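PDB 3WA8: CRISPR-associated protein, Cse2 family from Meiothermus ruber, which probably serves as the CasB (Cse2) subunit of a type I-E CRISPR surveillance complex, binding G-rich crRNA sequence and stabilising the R-loop. Local coordinates for residues E40-V45 with C64-A69; R29-L34 with L71-V76; D58-I63 with L170-E175. All blocks are in the same frame, centred on the assembly; numbering follows the deposited sequence.

Contact 1: E40-V45 with C64-A69. With HG (mercury (II) ion), chain C.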
loop_
_atom_site.group_PDB
_atom_site.type_symbol
_atom_site.label_atom_id
_atom_site.label_comp_id
_atom_site.label_asym_id
_atom_site.label_seq_id
_atom_site.Cartn_x
_atom_site.Cartn_y
_atom_site.Cartn_z
ATOM N N GLU A 40 -11.823 -9.082 -11.335
ATOM C CA GLU A 40 -12.725 -9.861 -10.495
ATOM C C GLU A 40 -13.617 -8.867 -9.756
ATOM O O GLU A 40 -13.196 -8.207 -8.805
ATOM C CB GLU A 40 -11.925 -10.692 -9.493
ATOM C CG GLU A 40 -12.724 -11.310 -8.394
ATOM C CD GLU A 40 -13.211 -12.671 -8.774
ATOM O OE1 GLU A 40 -12.808 -13.152 -9.846
ATOM O OE2 GLU A 40 -14.003 -13.269 -8.016
ATOM N N VAL A 41 -14.847 -8.743 -10.205
ATOM C CA VAL A 41 -15.657 -7.618 -9.812
ATOM C C VAL A 41 -16.247 -7.798 -8.420
ATOM O O VAL A 41 -16.766 -8.872 -8.105
ATOM C CB VAL A 41 -16.742 -7.458 -10.851
ATOM C CG1 VAL A 41 -17.728 -6.420 -10.447
ATOM C CG2 VAL A 41 -16.088 -7.132 -12.170
ATOM N N VAL A 42 -16.168 -6.757 -7.589
ATOM C CA VAL A 42 -16.781 -6.790 -6.251
ATOM C C VAL A 42 -17.762 -5.623 -6.037
ATOM O O VAL A 42 -17.329 -4.451 -5.945
ATOM C CB VAL A 42 -15.708 -6.741 -5.126
ATOM C CG1 VAL A 42 -16.384 -6.794 -3.775
ATOM C CG2 VAL A 42 -14.700 -7.864 -5.256
ATOM N N PRO A 43 -19.074 -5.918 -5.913
ATOM C CA PRO A 43 -20.093 -4.847 -5.906
ATOM C C PRO A 43 -19.719 -3.759 -4.933
ATOM O O PRO A 43 -19.725 -2.592 -5.290
ATOM C CB PRO A 43 -21.358 -5.553 -5.441
ATOM C CG PRO A 43 -21.195 -6.935 -5.895
ATOM C CD PRO A 43 -19.691 -7.242 -5.753
ATOM N N LEU A 44 -19.352 -4.150 -3.721
ATOM C CA LEU A 44 -18.822 -3.214 -2.736
ATOM C C LEU A 44 -17.870 -2.141 -3.309
ATOM O O LEU A 44 -18.090 -0.923 -3.147
ATOM C CB LEU A 44 -18.093 -3.993 -1.641
ATOM C CG LEU A 44 -17.983 -3.230 -0.321
ATOM C CD1 LEU A 44 -19.385 -2.783 0.175
ATOM C CD2 LEU A 44 -17.271 -4.066 0.725
ATOM N N VAL A 45 -16.819 -2.604 -3.978
ATOM C CA VAL A 45 -15.805 -1.721 -4.548
ATOM C C VAL A 45 -16.374 -0.937 -5.703
ATOM O O VAL A 45 -16.238 0.288 -5.737
ATOM C CB VAL A 45 -14.617 -2.533 -5.025
ATOM C CG1 VAL A 45 -13.686 -1.679 -5.854
ATOM C CG2 VAL A 45 -13.914 -3.172 -3.811
ATOM N N CYS A 64 -5.696 0.369 -8.971
ATOM C CA CYS A 64 -5.136 0.701 -7.684
ATOM C C CYS A 64 -6.108 0.342 -6.558
ATOM O O CYS A 64 -5.746 -0.455 -5.667
ATOM C CB CYS A 64 -4.643 2.149 -7.668
ATOM S SG CYS A 64 -3.292 2.456 -8.927
ATOM N N TYR A 65 -7.348 0.850 -6.627
ATOM C CA TYR A 65 -8.395 0.476 -5.658
ATOM C C TYR A 65 -8.501 -1.013 -5.409
ATOM O O TYR A 65 -8.478 -1.470 -4.260
ATOM C CB TYR A 65 -9.757 0.993 -6.088
ATOM C CG TYR A 65 -9.995 2.407 -5.640
ATOM C CD1 TYR A 65 -9.420 3.460 -6.323
ATOM C CD2 TYR A 65 -10.766 2.694 -4.516
ATOM C CE1 TYR A 65 -9.591 4.737 -5.923
ATOM C CE2 TYR A 65 -10.961 4.021 -4.089
ATOM C CZ TYR A 65 -10.359 5.034 -4.810
ATOM O OH TYR A 65 -10.506 6.373 -4.479
ATOM N N TYR A 66 -8.629 -1.774 -6.479
ATOM C CA TYR A 66 -8.843 -3.199 -6.336
ATOM C C TYR A 66 -7.636 -3.872 -5.743
ATOM O O TYR A 66 -7.768 -4.728 -4.873
ATOM C CB TYR A 66 -9.226 -3.841 -7.669
ATOM C CG TYR A 66 -10.710 -3.934 -7.869
ATOM C CD1 TYR A 66 -11.366 -3.130 -8.809
ATOM C CD2 TYR A 66 -11.478 -4.798 -7.093
ATOM C CE1 TYR A 66 -12.732 -3.225 -9.005
ATOM C CE2 TYR A 66 -12.844 -4.897 -7.275
ATOM C CZ TYR A 66 -13.458 -4.101 -8.234
ATOM O OH TYR A 66 -14.812 -4.200 -8.395
ATOM N N LEU A 67 -6.453 -3.490 -6.207
ATOM C CA LEU A 67 -5.217 -4.006 -5.646
ATOM C C LEU A 67 -5.170 -3.691 -4.148
ATOM O O LEU A 67 -4.832 -4.554 -3.352
ATOM C CB LEU A 67 -4.016 -3.379 -6.338
ATOM C CG LEU A 67 -2.624 -3.864 -5.955
ATOM C CD1 LEU A 67 -2.453 -5.295 -6.336
ATOM C CD2 LEU A 67 -1.590 -3.038 -6.676
ATOM N N VAL A 68 -5.513 -2.480 -3.739
ATOM C CA VAL A 68 -5.370 -2.204 -2.319
ATOM C C VAL A 68 -6.393 -3.035 -1.558
ATOM O O VAL A 68 -6.102 -3.569 -0.464
ATOM C CB VAL A 68 -5.438 -0.693 -1.941
ATOM C CG1 VAL A 68 -5.598 -0.528 -0.465
ATOM C CG2 VAL A 68 -4.175 0.009 -2.357
ATOM N N ALA A 69 -7.575 -3.179 -2.149
ATOM C CA ALA A 69 -8.584 -4.001 -1.533
ATOM C C ALA A 69 -8.024 -5.414 -1.306
ATOM O O ALA A 69 -8.055 -5.948 -0.175
ATOM C CB ALA A 69 -9.791 -4.032 -2.391
HETATM HG HG HG C . -1.665 0.225 -8.721
#
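The phenolic oxygen of Tyr66 takes part in two hydrogen bonds. Val42 N donates to Tyr66 OH over 3.0 Å with an N-H...O angle of 175°, arriving at the edge of the ring and close to its plane. Glu46 OE2, one residue beyond 40-45, forms a second hydrogen bond to the same oxygen. A buried hydroxyl is thus satisfied by a backbone amide and a carboxylate, and the two bonds together fix how far the ring reaches into the turn ahead of helix 43-49. Val42 occupies the N-cap position of that helix, so the bond from Val42 N joins the tyrosine to the residue at the start of the helix.

Apolar contact adds to this grip. Val45 CG1 lies over one face of the Tyr66 ring, 3.6 Å from the centroid and 18° off the normal, which is CH-pi geometry; its closest ring atom is CZ. With CG1 anti to the backbone N (chi1 169°), Val45 sets that methyl over the ring, and Val45 CG2 comes to 4.4 Å from Ala69 CB. Val42 CB lies 4.0 Å from Tyr66 CE2, and Glu40 O approaches the same carbon obliquely. The Glu40 carboxylate leads away from the ring to a salt bridge with Arg29.

Cys64 SG, which takes no part in this packing, binds a mercury ion at 2.8 Å, probably a heavy atom introduced for the crystal work. Helix 24-32 covers Val42 through Asp26 and Arg29, whereas Leu166 of helix 162-170 packs on Cys64, Tyr65 and Val68 of helix 59-72.

Contact 2: R29-L34 with L71-V76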
loop_
_atom_site.group_PDB
_atom_site.type_symbol
_atom_site.label_atom_id
_atom_site.label_comp_id
_atom_site.label_asym_id
_atom_site.label_seq_id
_atom_site.Cartn_x
_atom_site.Cartn_y
_atom_site.Cartn_z
ATOM N N ARG A 29 -13.451 -12.593 -2.799
ATOM C CA ARG A 29 -13.352 -12.008 -4.127
ATOM C C ARG A 29 -12.168 -11.047 -4.251
ATOM O O ARG A 29 -11.334 -11.188 -5.181
ATOM C CB ARG A 29 -14.599 -11.264 -4.471
ATOM C CG ARG A 29 -15.744 -12.144 -4.823
ATOM C CD ARG A 29 -16.823 -11.354 -5.584
ATOM N NE ARG A 29 -17.305 -12.262 -6.583
ATOM C CZ ARG A 29 -16.897 -12.283 -7.837
ATOM N NH1 ARG A 29 -16.053 -11.376 -8.303
ATOM N NH2 ARG A 29 -17.368 -13.209 -8.640
ATOM N N MET A 30 -12.082 -10.102 -3.305
ATOM C CA MET A 30 -10.985 -9.117 -3.275
ATOM C C MET A 30 -9.630 -9.824 -3.342
ATOM O O MET A 30 -8.745 -9.411 -4.096
ATOM C CB MET A 30 -11.052 -8.227 -2.032
ATOM C CG MET A 30 -12.245 -7.263 -1.967
ATOM S SD MET A 30 -12.359 -6.500 -0.307
ATOM C CE MET A 30 -13.932 -5.663 -0.376
ATOM N N ARG A 31 -9.504 -10.919 -2.579
ATOM C CA ARG A 31 -8.288 -11.726 -2.541
ATOM C C ARG A 31 -8.028 -12.379 -3.887
ATOM O O ARG A 31 -6.916 -12.311 -4.414
ATOM C CB ARG A 31 -8.414 -12.801 -1.475
ATOM C CG ARG A 31 -7.676 -12.556 -0.185
ATOM C CD ARG A 31 -8.036 -13.710 0.731
ATOM N NE ARG A 31 -9.013 -13.322 1.731
ATOM C CZ ARG A 31 -10.027 -14.081 2.104
ATOM N NH1 ARG A 31 -10.249 -15.258 1.535
ATOM N NH2 ARG A 31 -10.857 -13.659 3.045
ATOM N N ARG A 32 -9.074 -13.003 -4.429
ATOM C CA ARG A 32 -9.040 -13.670 -5.734
ATOM C C ARG A 32 -8.625 -12.750 -6.901
ATOM O O ARG A 32 -7.906 -13.192 -7.793
ATOM C CB ARG A 32 -10.390 -14.314 -6.030
ATOM C CG ARG A 32 -10.416 -14.986 -7.366
ATOM C CD ARG A 32 -11.299 -16.219 -7.400
ATOM N NE ARG A 32 -10.614 -17.290 -8.144
ATOM C CZ ARG A 32 -11.230 -18.372 -8.621
ATOM N NH1 ARG A 32 -12.542 -18.520 -8.428
ATOM N NH2 ARG A 32 -10.543 -19.308 -9.292
ATOM N N GLY A 33 -9.067 -11.485 -6.876
ATOM C CA GLY A 33 -8.725 -10.523 -7.896
ATOM C C GLY A 33 -7.272 -10.073 -7.914
ATOM O O GLY A 33 -6.846 -9.381 -8.829
ATOM N N LEU A 34 -6.490 -10.449 -6.910
ATOM C CA LEU A 34 -5.076 -10.001 -6.823
ATOM C C LEU A 34 -4.232 -10.160 -8.109
ATOM O O LEU A 34 -3.416 -9.291 -8.419
ATOM C CB LEU A 34 -4.351 -10.658 -5.637
ATOM C CG LEU A 34 -4.657 -10.026 -4.290
ATOM C CD1 LEU A 34 -3.950 -10.750 -3.174
ATOM C CD2 LEU A 34 -4.302 -8.512 -4.324
ATOM N N LEU A 71 -4.936 -6.558 -1.207
ATOM C CA LEU A 71 -3.838 -6.671 -0.271
ATOM C C LEU A 71 -4.387 -6.536 1.135
ATOM O O LEU A 71 -4.003 -7.280 2.038
ATOM C CB LEU A 71 -2.773 -5.618 -0.522
ATOM C CG LEU A 71 -2.005 -5.824 -1.826
ATOM C CD1 LEU A 71 -1.182 -4.575 -2.262
ATOM C CD2 LEU A 71 -1.174 -7.089 -1.735
ATOM N N TRP A 72 -5.310 -5.597 1.303
ATOM C CA TRP A 72 -5.845 -5.314 2.600
ATOM C C TRP A 72 -6.580 -6.569 3.046
ATOM O O TRP A 72 -6.458 -7.010 4.187
ATOM C CB TRP A 72 -6.762 -4.096 2.535
ATOM C CG TRP A 72 -7.602 -3.966 3.729
ATOM C CD1 TRP A 72 -7.217 -3.489 4.939
ATOM C CD2 TRP A 72 -8.977 -4.368 3.868
ATOM N NE1 TRP A 72 -8.265 -3.581 5.835
ATOM C CE2 TRP A 72 -9.357 -4.110 5.195
ATOM C CE3 TRP A 72 -9.919 -4.931 2.999
ATOM C CZ2 TRP A 72 -10.647 -4.367 5.673
ATOM C CZ3 TRP A 72 -11.213 -5.192 3.484
ATOM C CH2 TRP A 72 -11.558 -4.910 4.802
ATOM N N ALA A 73 -7.319 -7.164 2.111
ATOM C CA ALA A 73 -8.130 -8.353 2.381
ATOM C C ALA A 73 -7.239 -9.544 2.712
ATOM O O ALA A 73 -7.715 -10.574 3.150
ATOM C CB ALA A 73 -8.981 -8.643 1.187
ATOM N N SER A 74 -5.935 -9.389 2.507
ATOM C CA SER A 74 -4.980 -10.466 2.761
ATOM C C SER A 74 -4.232 -10.266 4.047
ATOM O O SER A 74 -3.495 -11.146 4.481
ATOM C CB SER A 74 -3.947 -10.541 1.647
ATOM O OG SER A 74 -4.559 -10.907 0.443
ATOM N N THR A 75 -4.414 -9.112 4.670
ATOM C CA THR A 75 -3.537 -8.743 5.770
ATOM C C THR A 75 -3.500 -9.686 6.966
ATOM O O THR A 75 -4.421 -10.428 7.232
ATOM C CB THR A 75 -3.768 -7.315 6.266
ATOM O OG1 THR A 75 -2.693 -6.987 7.162
ATOM C CG2 THR A 75 -5.119 -7.188 6.993
ATOM N N VAL A 76 -2.414 -9.602 7.703
ATOM C CA VAL A 76 -2.173 -10.475 8.830
ATOM C C VAL A 76 -1.571 -9.657 9.979
ATOM O O VAL A 76 -1.374 -10.172 11.082
ATOM C CB VAL A 76 -1.241 -11.640 8.384
ATOM C CG1 VAL A 76 -0.217 -11.981 9.430
ATOM C CG2 VAL A 76 -2.063 -12.850 8.006
#
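Ala73 faces helix 24-32 squarely, and its CB meets Met30 CB at 3.9 Å. This is the close-packed part of the contact, where the backbones also come nearest, Arg31 CA and Ala73 CA being 6.0 Å apart. On one flank the Met30 side chain, extended beyond CG, brings SD to 4.2 Å from Trp72 CZ3. The sulfur lies at the edge of the indole, 88° off the normal of the six-membered ring, an in-plane Met-aromatic contact. On the other flank Leu34 CD2 packs 4.3 Å from Leu71 CD2.

The exposed side is looser and more polar. Arg31 NE gives Ala73 O a weak hydrogen bond of 3.4 Å, with the oxygen in the guanidinium plane. Ser74 OG touches Arg31 CG and Leu34 CD1 but is hydrogen-bonded to Gly70 O, just ahead of 71-76. A type I turn from Trp72 to Thr75 then leads the chain away.

Beyond the pair, Leu18 of helix 10-21 touches both Met30 and Trp72, while Leu145 and Val149 of helix 141-154 back Leu71; Trp72 NE1 bonds to Glu80 of helix 78-82.

Contact 3: D58-I63 with L170-E175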
loop_
_atom_site.group_PDB
_atom_site.type_symbol
_atom_site.label_atom_id
_atom_site.label_comp_id
_atom_site.label_asym_id
_atom_site.label_seq_id
_atom_site.Cartn_x
_atom_site.Cartn_y
_atom_site.Cartn_z
ATOM N N ASP A 58 -10.350 5.732 -15.848
ATOM C CA ASP A 58 -8.995 5.649 -15.400
ATOM C C ASP A 58 -8.762 4.219 -14.973
ATOM O O ASP A 58 -9.063 3.799 -13.842
ATOM C CB ASP A 58 -8.686 6.667 -14.309
ATOM C CG ASP A 58 -7.277 7.190 -14.423
ATOM O OD1 ASP A 58 -7.023 8.000 -15.336
ATOM O OD2 ASP A 58 -6.413 6.773 -13.635
ATOM N N ARG A 59 -8.248 3.472 -15.938
ATOM C CA ARG A 59 -8.002 2.073 -15.758
ATOM C C ARG A 59 -7.034 1.900 -14.596
ATOM O O ARG A 59 -7.105 0.915 -13.853
ATOM C CB ARG A 59 -7.519 1.447 -17.070
ATOM C CG ARG A 59 -8.559 1.600 -18.199
ATOM C CD ARG A 59 -8.653 0.377 -19.122
ATOM N NE ARG A 59 -8.361 0.745 -20.511
ATOM C CZ ARG A 59 -7.125 0.882 -21.009
ATOM N NH1 ARG A 59 -6.059 0.671 -20.240
ATOM N NH2 ARG A 59 -6.944 1.231 -22.275
ATOM N N TRP A 60 -6.186 2.906 -14.406
ATOM C CA TRP A 60 -5.257 2.941 -13.280
ATOM C C TRP A 60 -5.966 2.980 -11.937
ATOM O O TRP A 60 -5.715 2.153 -11.066
ATOM C CB TRP A 60 -4.310 4.127 -13.403
ATOM C CG TRP A 60 -3.163 4.062 -12.474
ATOM C CD1 TRP A 60 -2.739 5.042 -11.628
ATOM C CD2 TRP A 60 -2.286 2.947 -12.269
ATOM N NE1 TRP A 60 -1.643 4.613 -10.909
ATOM C CE2 TRP A 60 -1.342 3.332 -11.288
ATOM C CE3 TRP A 60 -2.204 1.660 -12.820
ATOM C CZ2 TRP A 60 -0.326 2.489 -10.859
ATOM C CZ3 TRP A 60 -1.208 0.821 -12.388
ATOM C CH2 TRP A 60 -0.265 1.242 -11.427
ATOM N N GLU A 61 -6.867 3.939 -11.789
ATOM C CA GLU A 61 -7.606 4.078 -10.561
ATOM C C GLU A 61 -8.181 2.726 -10.188
ATOM O O GLU A 61 -7.927 2.227 -9.100
ATOM C CB GLU A 61 -8.698 5.133 -10.715
ATOM C CG GLU A 61 -9.407 5.455 -9.408
ATOM C CD GLU A 61 -10.022 6.870 -9.368
ATOM O OE1 GLU A 61 -11.079 7.103 -10.025
ATOM O OE2 GLU A 61 -9.448 7.738 -8.643
ATOM N N ARG A 62 -8.910 2.117 -11.117
ATOM C CA ARG A 62 -9.569 0.841 -10.855
ATOM C C ARG A 62 -8.554 -0.238 -10.430
ATOM O O ARG A 62 -8.784 -0.988 -9.459
ATOM C CB ARG A 62 -10.450 0.445 -12.049
ATOM C CG ARG A 62 -10.507 -1.036 -12.442
ATOM C CD ARG A 62 -11.500 -1.270 -13.619
ATOM N NE ARG A 62 -12.860 -1.042 -13.163
ATOM C CZ ARG A 62 -13.688 -1.988 -12.726
ATOM N NH1 ARG A 62 -13.335 -3.265 -12.728
ATOM N NH2 ARG A 62 -14.897 -1.639 -12.302
ATOM N N ILE A 63 -7.416 -0.289 -11.117
ATOM C CA ILE A 63 -6.397 -1.226 -10.706
ATOM C C ILE A 63 -5.939 -0.895 -9.265
ATOM O O ILE A 63 -5.842 -1.775 -8.415
ATOM C CB ILE A 63 -5.241 -1.256 -11.693
ATOM C CG1 ILE A 63 -5.689 -1.942 -12.967
ATOM C CG2 ILE A 63 -4.044 -2.018 -11.135
ATOM C CD1 ILE A 63 -4.903 -1.504 -14.216
ATOM N N LEU A 170 -2.055 5.804 -6.610
ATOM C CA LEU A 170 -2.809 6.531 -7.608
ATOM C C LEU A 170 -1.925 7.505 -8.338
ATOM O O LEU A 170 -2.194 7.835 -9.479
ATOM C CB LEU A 170 -4.016 7.231 -7.013
ATOM C CG LEU A 170 -5.213 6.329 -6.678
ATOM C CD1 LEU A 170 -6.030 6.927 -5.535
ATOM C CD2 LEU A 170 -6.100 5.985 -7.886
ATOM N N ALA A 171 -0.846 7.945 -7.694
ATOM C CA ALA A 171 -0.024 9.022 -8.261
ATOM C C ALA A 171 1.314 8.546 -8.808
ATOM O O ALA A 171 2.167 9.349 -9.202
ATOM C CB ALA A 171 0.149 10.144 -7.268
ATOM N N TRP A 172 1.450 7.231 -8.871
ATOM C CA TRP A 172 2.603 6.574 -9.456
ATOM C C TRP A 172 3.111 7.120 -10.789
ATOM O O TRP A 172 4.311 7.232 -10.951
ATOM C CB TRP A 172 2.329 5.084 -9.597
ATOM C CG TRP A 172 3.547 4.283 -9.680
ATOM C CD1 TRP A 172 4.086 3.723 -10.798
ATOM C CD2 TRP A 172 4.406 3.948 -8.605
ATOM N NE1 TRP A 172 5.232 3.040 -10.485
ATOM C CE2 TRP A 172 5.448 3.150 -9.137
ATOM C CE3 TRP A 172 4.398 4.231 -7.232
ATOM C CZ2 TRP A 172 6.487 2.648 -8.347
ATOM C CZ3 TRP A 172 5.434 3.728 -6.434
ATOM C CH2 TRP A 172 6.468 2.958 -6.998
ATOM N N ASN A 173 2.232 7.450 -11.739
ATOM C CA ASN A 173 2.663 7.897 -13.073
ATOM C C ASN A 173 2.774 9.390 -13.201
ATOM O O ASN A 173 2.693 9.900 -14.310
ATOM C CB ASN A 173 1.716 7.383 -14.172
ATOM C CG ASN A 173 1.437 5.899 -14.039
ATOM O OD1 ASN A 173 2.375 5.094 -14.074
ATOM N ND2 ASN A 173 0.153 5.519 -13.842
ATOM N N ARG A 174 2.947 10.107 -12.100
ATOM C CA ARG A 174 3.128 11.554 -12.199
ATOM C C ARG A 174 4.524 11.855 -12.681
ATOM O O ARG A 174 5.429 11.057 -12.437
ATOM C CB ARG A 174 2.918 12.225 -10.867
ATOM C CG ARG A 174 1.491 12.358 -10.458
ATOM C CD ARG A 174 1.383 13.619 -9.634
ATOM N NE ARG A 174 0.203 13.622 -8.776
ATOM C CZ ARG A 174 -0.296 14.719 -8.213
ATOM N NH1 ARG A 174 0.281 15.907 -8.430
ATOM N NH2 ARG A 174 -1.379 14.630 -7.449
ATOM N N GLU A 175 4.708 13.018 -13.309
ATOM C CA GLU A 175 5.890 13.255 -14.155
ATOM C C GLU A 175 7.316 13.267 -13.591
ATOM O O GLU A 175 8.129 12.459 -14.027
ATOM C CB GLU A 175 5.695 14.405 -15.137
ATOM C CG GLU A 175 5.498 13.902 -16.552
ATOM C CD GLU A 175 5.006 14.985 -17.481
ATOM O OE1 GLU A 175 5.589 16.087 -17.467
ATOM O OE2 GLU A 175 4.035 14.740 -18.232
#
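Asn173 lays its amide nitrogen over the indole of Trp60. ND2 stands 3.5 Å above the ring plane, offset toward the rim, and it comes near all five atoms of the five-membered ring, with Trp60 NE1 the nearest at 3.6 Å from Asn173 ND2. Amide and indole planes are 52° apart, so the nitrogen points onto the face and the two groups do not stack flat. With CG anti to its carbonyl carbon (chi1 -49°), Asn173 turns its amide toward the indole.

The edge of the indole meets backbone. Leu170 O lies in the ring plane, 3.6 Å from Trp60 CD1. The hydrogen bond of Trp60 NE1 goes instead to the preceding carbonyl, Leu169 O. Farther round, Trp60 CZ2 touches Trp172 CB at 3.9 Å. The Trp172 indole itself leads away, bonded through NE1 to Ala136 O and set edge-to-face with Trp183. Replacing Trp60 by an alanine would probably leave Leu169 O without its indole donor and open a gap beneath the Asn173 amide and beside Trp172 CB.

At the next residue, Leu170 CD2 packs on Glu61, 3.6 Å from its CA and 3.7 Å from its CG; here a methyl rests on backbone and the aliphatic part of an acidic side chain. The start of this helix is capped by Asp58, whose OD2 accepts a weak bond from Glu61 N (3.4 Å, 147°).

The contact therefore joins the first turn of helix 59-72 to the loop leaving helix 162-170. Leu141 of helix 141-154 touches both tryptophans, Arg10 and Glu11 of helix 10-21 reach Glu61 and Leu170, and Val179 of helix 178-197 closes on Ala171 and Trp172.

Overall arrangement
All three contacts share helix 59-72, and they divide its length: contact 3 takes the first turn, contact 1 the middle and contact 2 the end. Contact 1 is the most buried, with four of its six touching residues enclosed, and it alone has a strong hydrogen bond across its segments. Contacts 2 and 3 are only partly buried; contact 2 crosses with a single weak bond and contact 3 with none, relying on packing around an indole. Contacts 1 and 2 adjoin, joined by the salt bridge between Glu40 and Arg29, whereas contact 3 meets contact 1 through Leu170 against Cys64 and Tyr65. Contacts 2 and 3 do not touch, their centres being about 20 Å apart.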